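PDB 5D8M: metagenomic carboxyl esterase MGS0156 from Uncultured organism, which probably hydrolyses carboxylic ester bonds, splitting an ester into an acid and an alcohol, as carboxyl esterases do. Local coordinates for residues 34-39 against 72-77; 244-249 against 288-293; 50-55 against 324-329. All blocks are in the same frame, centred on the assembly; numbering follows the deposited sequence.

Following the chain from the N terminus, helix 34-48 is the first element to enter these contacts and loop 50-55 comes next. Contact 1 then closes the first loop when 72-77 returns to the start of that helix. Contact 2 opens and closes later, in series with contact 1, when strand 290-293 lines up beside strand 244-248. Contact 3 closes last and spans most of the chain, bringing helix 324-338 back to 50-55; its long loop therefore encloses contact 2 and crosses contact 1. The three also touch through side chains: F37 packs on L248 and L327, and L248 meets L327. Together they tie one end of the parallel sheet to helices 34-48 and 324-338 and to the long loop between helix 34-48 and strand 87-92.

Contact 1: 34-39 against 72-77; sequences RGRFRE and GPTGRP
R36 sends CG anti to its backbone N (chi1 -180°) and then bends at chi2 (55°), while E39, also anti at its first torsion, runs out extended; both ends thereby reach the irregular loop 72-77. The R36 guanidinium meets backbone carbonyls near its own plane: NH1 donates to R76 O at 2.8 Å and NH2 to P77 O at 3.0 Å. Both donors lie above the carbonyl planes. The E39 carboxylate accepts from the loop's backbone N-H groups, where R36 donates to its carbonyls. OE1 accepts from T74 N at 2.9 Å, approached from above the carboxylate plane, whereas OE2 takes G75 N at 2.8 Å on its syn lone pair. A water bridges OE2 to R76 O. R36 NH1 and E39 OE1 form a salt bridge whose hydrogen bond, at 3.3 Å, is weak. T74 OG1 accepts from R76 N, an ST turn that helps hold the loop's shape. Over one face of the R36 guanidinium lies R76 NH1, 2.9 Å from R36 NE, with the two planes 66° apart; this close pair of like charges is probably eased by nearby carboxylates, since E337 forms a salt bridge with R36 NH2. An alanine at R36 would remove both carbonyl bonds and the link to E337, and would probably loosen the end of the loop around R76 and P77. The contact lies at the periphery, where R36 also touches Y334 of helix 324-338, while F37 and R34 turn from helix 34-48 to L292 and L291 of strand 290-293.

Contact 2: 244-249 against 288-293; sequences RYYSLA and GGTLLG
T290 O is held by two hydrogen bonds, from S247 N at 2.9 Å and from a water at 3.2 Å, and by a weaker CA-H...O contact from Y246 CA at 3.3 Å. The S247 donor arrives nearly along the C=O axis (173°), and the same water reaches S247 OG, whose other partner is I286 N. On the far side of the Y246-T290 pair, T290 N donates to Y245 O at 2.8 Å, so that Y246 is flanked by bonds to T290 in the pattern of a parallel sheet. A second water links Y245 O to T290 OG1. G289 suits its place because a CB there would clash with Y245 O. Further along, S247 O accepts from L292 N at 2.9 Å, but the next bond skips a residue: A249 N goes to G293 O, 3.0 Å away. The register slips by one residue here, with L292 turned by a psi of -27°, and G293 N is buried without a partner. The side chains follow the backbone. Y246 and T290 lie alongside each other, pointing the same way, with ring atom CD2 3.6 Å from T290 CB. L292 crosses L248 obliquely, its CB 3.6 Å from L248 CD2, and its CD1 reaches back to Y246 CB. The Y246 hydroxyl bonds D338. Strand 244-248 lies between strands 290-293 and 178-184 in the parallel sheet, and R244, Y246 and L248 bond to the latter through their backbones. Y334 of helix 324-338 touches Y246, T290 and L292, and F37 of helix 34-48 touches L248 and L292.

Contact 3: 50-55 against 324-329; sequences AFLPGD and RPALLE
L52 leaves its backbone with CG anti to the carbonyl carbon (chi1 -61°), and its CB and CD1 meet the start of helix 324-338. Its CB stands 4.2 Å from P325 CB. Beyond CG, CD1 continues the extended line (chi2 -177°) and makes the main approach, lying 4.1 Å from P325 CB and then 4.4 Å from A326 CB at the tip. The L52 side chain and the P325 ring slide past one another in opposite directions, so the contact is an apolar graze along their flanks. P53 adds a second proline-to-proline patch, crossing P325 obliquely with its CD 3.8 Å from P325 CG. The carbonyl of P53 meets the same ring, P53 O being 3.2 Å from P325 CD. No direct hydrogen bond joins the two segments, but a water spans them: it donates to P53 O at 3.2 Å and accepts from A326 N at 3.3 Å. That water serves a backbone N-H in the first turn of the helix, where N-H groups lack a carbonyl one turn earlier in the helix. Proline is well placed in such a first turn, having no N-H to satisfy. Neighbouring helices frame the site: D113 of helix 111-116 touches both L52 and P325, and M45 of helix 34-48 meets A326. The loop holds its own shape as a type II beta turn from L52 to D55, with D55 N bonded to L52 O and G54 at the positive phi (78°) usual at the third position. The arrangement is thus a beta turn docked by apolar contacts and a bridging water on the N-terminal turn of the last helix, in a parallel-sheet architecture consistent with the alpha/beta-hydrolase fold.

Contact 1: 34-39 against 72-77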
loop_
_atom_site.group_PDB
_atom_site.type_symbol
_atom_site.label_atom_id
_atom_site.label_comp_id
_atom_site.label_asym_id
_atom_site.label_seq_id
_atom_site.Cartn_x
_atom_site.Cartn_y
_atom_site.Cartn_z
ATOM N N ARG A 34 7.198 13.611 -6.060
ATOM C CA ARG A 34 6.213 13.333 -7.103
ATOM C C ARG A 34 6.744 13.527 -8.513
ATOM O O ARG A 34 6.370 12.791 -9.428
ATOM C CB ARG A 34 4.975 14.220 -6.931
ATOM C CG ARG A 34 4.100 13.835 -5.764
ATOM C CD ARG A 34 2.939 14.786 -5.624
ATOM N NE ARG A 34 3.374 16.123 -5.217
ATOM C CZ ARG A 34 2.681 17.226 -5.481
ATOM N NH1 ARG A 34 1.545 17.135 -6.168
ATOM N NH2 ARG A 34 3.120 18.415 -5.057
ATOM N N GLY A 35 7.571 14.555 -8.686
ATOM C CA GLY A 35 8.110 14.903 -9.985
ATOM C C GLY A 35 9.098 13.865 -10.497
ATOM O O GLY A 35 9.020 13.451 -11.646
ATOM N N ARG A 36 10.032 13.447 -9.652
ATOM C CA ARG A 36 11.023 12.478 -10.083
ATOM C C ARG A 36 10.366 11.103 -10.274
ATOM O O ARG A 36 10.686 10.373 -11.219
ATOM C CB ARG A 36 12.183 12.404 -9.084
ATOM C CG ARG A 36 13.296 11.405 -9.463
ATOM C CD ARG A 36 13.875 11.661 -10.844
ATOM N NE ARG A 36 14.958 10.727 -11.145
ATOM C CZ ARG A 36 15.598 10.660 -12.311
ATOM N NH1 ARG A 36 15.267 11.477 -13.306
ATOM N NH2 ARG A 36 16.582 9.786 -12.479
ATOM N N PHE A 37 9.412 10.765 -9.414
ATOM C CA PHE A 37 8.746 9.478 -9.580
ATOM C C PHE A 37 7.964 9.421 -10.909
ATOM O O PHE A 37 8.040 8.410 -11.623
ATOM C CB PHE A 37 7.832 9.178 -8.390
ATOM C CG PHE A 37 7.237 7.791 -8.424
ATOM C CD1 PHE A 37 7.987 6.684 -8.036
ATOM C CD2 PHE A 37 5.954 7.593 -8.893
ATOM C CE1 PHE A 37 7.440 5.391 -8.086
ATOM C CE2 PHE A 37 5.394 6.309 -8.946
ATOM C CZ PHE A 37 6.141 5.212 -8.535
ATOM N N ARG A 38 7.236 10.492 -11.248
ATOM C CA ARG A 38 6.525 10.545 -12.541
ATOM C C ARG A 38 7.494 10.372 -13.714
ATOM O O ARG A 38 7.232 9.634 -14.670
ATOM C CB ARG A 38 5.754 11.868 -12.711
ATOM C CG ARG A 38 5.089 12.014 -14.095
ATOM C CD ARG A 38 4.333 13.355 -14.265
ATOM N NE ARG A 38 3.372 13.588 -13.177
ATOM C CZ ARG A 38 2.147 13.076 -13.111
ATOM N NH1 ARG A 38 1.698 12.297 -14.080
ATOM N NH2 ARG A 38 1.366 13.354 -12.067
ATOM N N GLU A 39 8.626 11.050 -13.611
ATOM C CA GLU A 39 9.667 10.994 -14.611
ATOM C C GLU A 39 10.179 9.564 -14.824
ATOM O O GLU A 39 10.307 9.101 -15.952
ATOM C CB GLU A 39 10.802 11.919 -14.176
ATOM C CG GLU A 39 11.896 12.179 -15.198
ATOM C CD GLU A 39 12.824 13.272 -14.709
ATOM O OE1 GLU A 39 12.772 13.594 -13.500
ATOM O OE2 GLU A 39 13.571 13.840 -15.529
ATOM N N GLY A 72 8.742 19.895 -11.143
ATOM C CA GLY A 72 9.020 19.519 -12.517
ATOM C C GLY A 72 9.935 18.304 -12.578
ATOM O O GLY A 72 10.451 17.857 -11.550
ATOM N N PRO A 73 10.113 17.735 -13.780
ATOM C CA PRO A 73 11.097 16.659 -13.952
ATOM C C PRO A 73 12.528 17.203 -13.809
ATOM O O PRO A 73 12.771 18.359 -14.139
ATOM C CB PRO A 73 10.813 16.143 -15.368
ATOM C CG PRO A 73 10.129 17.280 -16.056
ATOM C CD PRO A 73 9.331 17.981 -15.004
ATOM N N THR A 74 13.447 16.390 -13.294
ATOM C CA THR A 74 14.815 16.849 -13.024
ATOM C C THR A 74 15.663 16.868 -14.286
ATOM O O THR A 74 16.674 17.574 -14.359
ATOM C CB THR A 74 15.514 15.959 -11.970
ATOM O OG1 THR A 74 15.747 14.654 -12.524
ATOM C CG2 THR A 74 14.652 15.828 -10.716
ATOM N N GLY A 75 15.252 16.083 -15.278
ATOM C CA GLY A 75 16.023 15.924 -16.497
ATOM C C GLY A 75 17.144 14.900 -16.383
ATOM O O GLY A 75 17.761 14.533 -17.381
ATOM N N ARG A 76 17.422 14.442 -15.166
ATOM C CA ARG A 76 18.502 13.487 -14.967
ATOM C C ARG A 76 18.080 12.141 -15.553
ATOM O O ARG A 76 16.898 11.794 -15.509
ATOM C CB ARG A 76 18.870 13.381 -13.483
ATOM C CG ARG A 76 18.887 11.973 -12.934
ATOM C CD ARG A 76 19.539 11.860 -11.545
ATOM N NE ARG A 76 19.139 12.842 -10.516
ATOM C CZ ARG A 76 17.908 13.308 -10.260
ATOM N NH1 ARG A 76 16.854 12.946 -10.964
ATOM N NH2 ARG A 76 17.731 14.179 -9.280
ATOM N N PRO A 77 19.037 11.409 -16.154
ATOM C CA PRO A 77 18.709 10.154 -16.849
ATOM C C PRO A 77 18.025 9.135 -15.954
ATOM O O PRO A 77 18.378 8.977 -14.795
ATOM C CB PRO A 77 20.073 9.628 -17.326
ATOM C CG PRO A 77 21.108 10.422 -16.556
ATOM C CD PRO A 77 20.464 11.758 -16.285
HETATM O O HOH W 1 14.979 12.321 -17.187
#

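Contact 2: 244-249 against 288-293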
loop_
_atom_site.group_PDB
_atom_site.type_symbol
_atom_site.label_atom_id
_atom_site.label_comp_id
_atom_site.label_asym_id
_atom_site.label_seq_id
_atom_site.Cartn_x
_atom_site.Cartn_y
_atom_site.Cartn_z
ATOM N N ARG A 244 14.065 4.504 5.514
ATOM C CA ARG A 244 13.422 5.529 4.694
ATOM C C ARG A 244 11.989 5.121 4.348
ATOM O O ARG A 244 11.738 3.964 4.025
ATOM C CB ARG A 244 14.218 5.770 3.425
ATOM C CG ARG A 244 15.698 6.004 3.681
ATOM C CD ARG A 244 16.017 7.450 3.833
ATOM N NE ARG A 244 16.585 7.966 2.589
ATOM C CZ ARG A 244 17.875 7.908 2.262
ATOM N NH1 ARG A 244 18.768 7.369 3.091
ATOM N NH2 ARG A 244 18.271 8.400 1.095
ATOM N N TYR A 245 11.059 6.072 4.397
ATOM C CA TYR A 245 9.657 5.775 4.123
ATOM C C TYR A 245 9.187 6.494 2.866
ATOM O O TYR A 245 9.576 7.644 2.605
ATOM C CB TYR A 245 8.787 6.160 5.331
ATOM C CG TYR A 245 9.289 5.517 6.604
ATOM C CD1 TYR A 245 8.925 4.220 6.938
ATOM C CD2 TYR A 245 10.156 6.192 7.453
ATOM C CE1 TYR A 245 9.405 3.620 8.089
ATOM C CE2 TYR A 245 10.638 5.602 8.603
ATOM C CZ TYR A 245 10.262 4.316 8.920
ATOM O OH TYR A 245 10.750 3.730 10.088
ATOM N N TYR A 246 8.355 5.806 2.094
ATOM C CA TYR A 246 7.836 6.334 0.846
ATOM C C TYR A 246 6.377 5.961 0.726
ATOM O O TYR A 246 5.988 4.862 1.131
ATOM C CB TYR A 246 8.608 5.775 -0.364
ATOM C CG TYR A 246 10.121 5.882 -0.253
ATOM C CD1 TYR A 246 10.854 4.912 0.422
ATOM C CD2 TYR A 246 10.811 6.929 -0.855
ATOM C CE1 TYR A 246 12.255 4.993 0.517
ATOM C CE2 TYR A 246 12.198 7.018 -0.775
ATOM C CZ TYR A 246 12.908 6.050 -0.082
ATOM O OH TYR A 246 14.262 6.117 -0.012
ATOM N N SER A 247 5.564 6.845 0.149
ATOM C CA SER A 247 4.134 6.549 0.070
ATOM C C SER A 247 3.552 6.915 -1.293
ATOM O O SER A 247 3.891 7.969 -1.873
ATOM C CB SER A 247 3.364 7.307 1.168
ATOM O OG SER A 247 3.848 6.981 2.474
ATOM N N LEU A 248 2.666 6.038 -1.758
ATOM C CA LEU A 248 1.789 6.253 -2.903
ATOM C C LEU A 248 0.363 6.177 -2.392
ATOM O O LEU A 248 0.020 5.235 -1.684
ATOM C CB LEU A 248 2.022 5.201 -3.982
ATOM C CG LEU A 248 3.349 5.324 -4.729
ATOM C CD1 LEU A 248 3.734 3.950 -5.286
ATOM C CD2 LEU A 248 3.220 6.318 -5.872
ATOM N N ALA A 249 -0.448 7.184 -2.711
ATOM C CA ALA A 249 -1.845 7.173 -2.312
ATOM C C ALA A 249 -2.767 7.142 -3.540
ATOM O O ALA A 249 -2.836 8.106 -4.294
ATOM C CB ALA A 249 -2.150 8.386 -1.432
ATOM N N GLY A 288 6.809 12.153 7.717
ATOM C CA GLY A 288 8.267 12.186 7.739
ATOM C C GLY A 288 8.901 11.448 6.563
ATOM O O GLY A 288 10.121 11.395 6.449
ATOM N N GLY A 289 8.072 10.864 5.697
ATOM C CA GLY A 289 8.568 10.158 4.534
ATOM C C GLY A 289 8.636 10.969 3.248
ATOM O O GLY A 289 8.670 12.203 3.265
ATOM N N THR A 290 8.691 10.257 2.132
ATOM C CA THR A 290 8.657 10.846 0.803
ATOM C C THR A 290 7.325 10.533 0.145
ATOM O O THR A 290 6.906 9.400 0.153
ATOM C CB THR A 290 9.808 10.314 -0.078
ATOM O OG1 THR A 290 11.027 10.859 0.399
ATOM C CG2 THR A 290 9.629 10.702 -1.565
ATOM N N LEU A 291 6.657 11.548 -0.401
ATOM C CA LEU A 291 5.450 11.327 -1.199
ATOM C C LEU A 291 5.839 11.099 -2.661
ATOM O O LEU A 291 6.436 11.980 -3.294
ATOM C CB LEU A 291 4.493 12.519 -1.091
ATOM C CG LEU A 291 3.245 12.486 -1.983
ATOM C CD1 LEU A 291 2.359 11.271 -1.667
ATOM C CD2 LEU A 291 2.484 13.803 -1.792
ATOM N N LEU A 292 5.514 9.920 -3.173
ATOM C CA LEU A 292 5.842 9.564 -4.530
ATOM C C LEU A 292 4.715 9.960 -5.483
ATOM O O LEU A 292 4.964 10.181 -6.659
ATOM C CB LEU A 292 6.117 8.055 -4.655
ATOM C CG LEU A 292 7.259 7.496 -3.826
ATOM C CD1 LEU A 292 7.361 5.998 -4.078
ATOM C CD2 LEU A 292 8.553 8.218 -4.170
ATOM N N GLY A 293 3.480 10.032 -4.991
ATOM C CA GLY A 293 2.388 10.442 -5.848
ATOM C C GLY A 293 1.089 9.703 -5.661
ATOM O O GLY A 293 0.835 9.042 -4.632
HETATM O O HOH W 2 12.085 8.814 5.303
HETATM O O HOH W 3 12.020 9.034 2.540
HETATM O O HOH W 4 5.913 8.652 3.137
#

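Contact 3: 50-55 against 324-329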
loop_
_atom_site.group_PDB
_atom_site.type_symbol
_atom_site.label_atom_id
_atom_site.label_comp_id
_atom_site.label_asym_id
_atom_site.label_seq_id
_atom_site.Cartn_x
_atom_site.Cartn_y
_atom_site.Cartn_z
ATOM N N ALA A 50 5.307 -1.696 -23.540
ATOM C CA ALA A 50 4.343 -2.223 -24.514
ATOM C C ALA A 50 3.779 -3.605 -24.169
ATOM O O ALA A 50 2.595 -3.854 -24.379
ATOM C CB ALA A 50 4.958 -2.255 -25.911
ATOM N N PHE A 51 4.596 -4.504 -23.634
ATOM C CA PHE A 51 4.063 -5.821 -23.316
ATOM C C PHE A 51 3.914 -6.049 -21.827
ATOM O O PHE A 51 3.788 -7.189 -21.390
ATOM C CB PHE A 51 4.938 -6.912 -23.940
ATOM C CG PHE A 51 4.821 -6.975 -25.419
ATOM C CD1 PHE A 51 3.765 -7.660 -26.015
ATOM C CD2 PHE A 51 5.735 -6.324 -26.229
ATOM C CE1 PHE A 51 3.640 -7.708 -27.395
ATOM C CE2 PHE A 51 5.612 -6.376 -27.620
ATOM C CZ PHE A 51 4.556 -7.062 -28.194
ATOM N N LEU A 52 3.916 -4.973 -21.045
ATOM C CA LEU A 52 3.671 -5.124 -19.627
ATOM C C LEU A 52 2.170 -5.128 -19.396
ATOM O O LEU A 52 1.452 -4.342 -20.010
ATOM C CB LEU A 52 4.333 -3.999 -18.815
ATOM C CG LEU A 52 5.855 -3.863 -18.887
ATOM C CD1 LEU A 52 6.321 -2.742 -17.959
ATOM C CD2 LEU A 52 6.509 -5.167 -18.507
ATOM N N PRO A 53 1.697 -6.028 -18.527
ATOM C CA PRO A 53 0.282 -6.052 -18.146
ATOM C C PRO A 53 -0.184 -4.686 -17.664
ATOM O O PRO A 53 0.549 -4.013 -16.915
ATOM C CB PRO A 53 0.239 -7.076 -17.010
ATOM C CG PRO A 53 1.388 -7.985 -17.309
ATOM C CD PRO A 53 2.462 -7.132 -17.920
ATOM N N GLY A 54 -1.381 -4.287 -18.093
ATOM C CA GLY A 54 -1.982 -3.041 -17.660
ATOM C C GLY A 54 -1.453 -1.777 -18.329
ATOM O O GLY A 54 -1.820 -0.672 -17.920
ATOM N N ASP A 55 -0.590 -1.921 -19.340
ATOM C CA ASP A 55 -0.057 -0.764 -20.069
ATOM C C ASP A 55 -1.176 0.200 -20.493
ATOM O O ASP A 55 -2.254 -0.225 -20.923
ATOM C CB ASP A 55 0.723 -1.204 -21.308
ATOM C CG ASP A 55 1.514 -0.049 -21.954
ATOM O OD1 ASP A 55 2.269 0.650 -21.234
ATOM O OD2 ASP A 55 1.396 0.153 -23.183
ATOM N N ARG A 324 0.538 -2.075 -12.974
ATOM C CA ARG A 324 1.285 -2.502 -11.772
ATOM C C ARG A 324 2.780 -2.832 -12.027
ATOM O O ARG A 324 3.623 -2.432 -11.214
ATOM C CB ARG A 324 0.568 -3.713 -11.108
ATOM C CG ARG A 324 -0.827 -3.341 -10.500
ATOM C CD ARG A 324 -1.566 -4.573 -9.962
ATOM N NE ARG A 324 -1.990 -5.469 -11.047
ATOM C CZ ARG A 324 -3.145 -5.344 -11.693
ATOM N NH1 ARG A 324 -3.461 -6.189 -12.660
ATOM N NH2 ARG A 324 -3.981 -4.369 -11.365
ATOM N N PRO A 325 3.128 -3.526 -13.142
ATOM C CA PRO A 325 4.560 -3.783 -13.346
ATOM C C PRO A 325 5.374 -2.510 -13.455
ATOM O O PRO A 325 6.444 -2.420 -12.842
ATOM C CB PRO A 325 4.605 -4.550 -14.673
ATOM C CG PRO A 325 3.231 -5.215 -14.761
ATOM C CD PRO A 325 2.310 -4.171 -14.195
ATOM N N ALA A 326 4.874 -1.538 -14.216
ATOM C CA ALA A 326 5.593 -0.281 -14.361
ATOM C C ALA A 326 5.684 0.430 -13.017
ATOM O O ALA A 326 6.733 1.003 -12.677
ATOM C CB ALA A 326 4.927 0.597 -15.376
ATOM N N LEU A 327 4.589 0.386 -12.252
ATOM C CA LEU A 327 4.550 1.012 -10.932
ATOM C C LEU A 327 5.593 0.404 -10.002
ATOM O O LEU A 327 6.319 1.141 -9.344
ATOM C CB LEU A 327 3.159 0.881 -10.291
ATOM C CG LEU A 327 2.961 1.607 -8.941
ATOM C CD1 LEU A 327 2.857 3.147 -9.123
ATOM C CD2 LEU A 327 1.702 1.073 -8.216
ATOM N N LEU A 328 5.655 -0.931 -9.940
ATOM C CA LEU A 328 6.584 -1.604 -9.040
ATOM C C LEU A 328 8.040 -1.373 -9.479
ATOM O O LEU A 328 8.912 -1.158 -8.640
ATOM C CB LEU A 328 6.293 -3.101 -8.975
ATOM C CG LEU A 328 7.044 -3.904 -7.909
ATOM C CD1 LEU A 328 6.667 -3.399 -6.507
ATOM C CD2 LEU A 328 6.744 -5.412 -8.043
ATOM N N GLU A 329 8.298 -1.434 -10.786
ATOM C CA GLU A 329 9.618 -1.116 -11.283
ATOM C C GLU A 329 10.023 0.335 -10.981
ATOM O O GLU A 329 11.163 0.593 -10.579
ATOM C CB GLU A 329 9.706 -1.398 -12.790
ATOM C CG GLU A 329 11.141 -1.325 -13.295
ATOM C CD GLU A 329 11.262 -1.358 -14.816
ATOM O OE1 GLU A 329 10.401 -1.987 -15.503
ATOM O OE2 GLU A 329 12.222 -0.739 -15.334
HETATM O O HOH W 5 2.874 -1.859 -16.816
#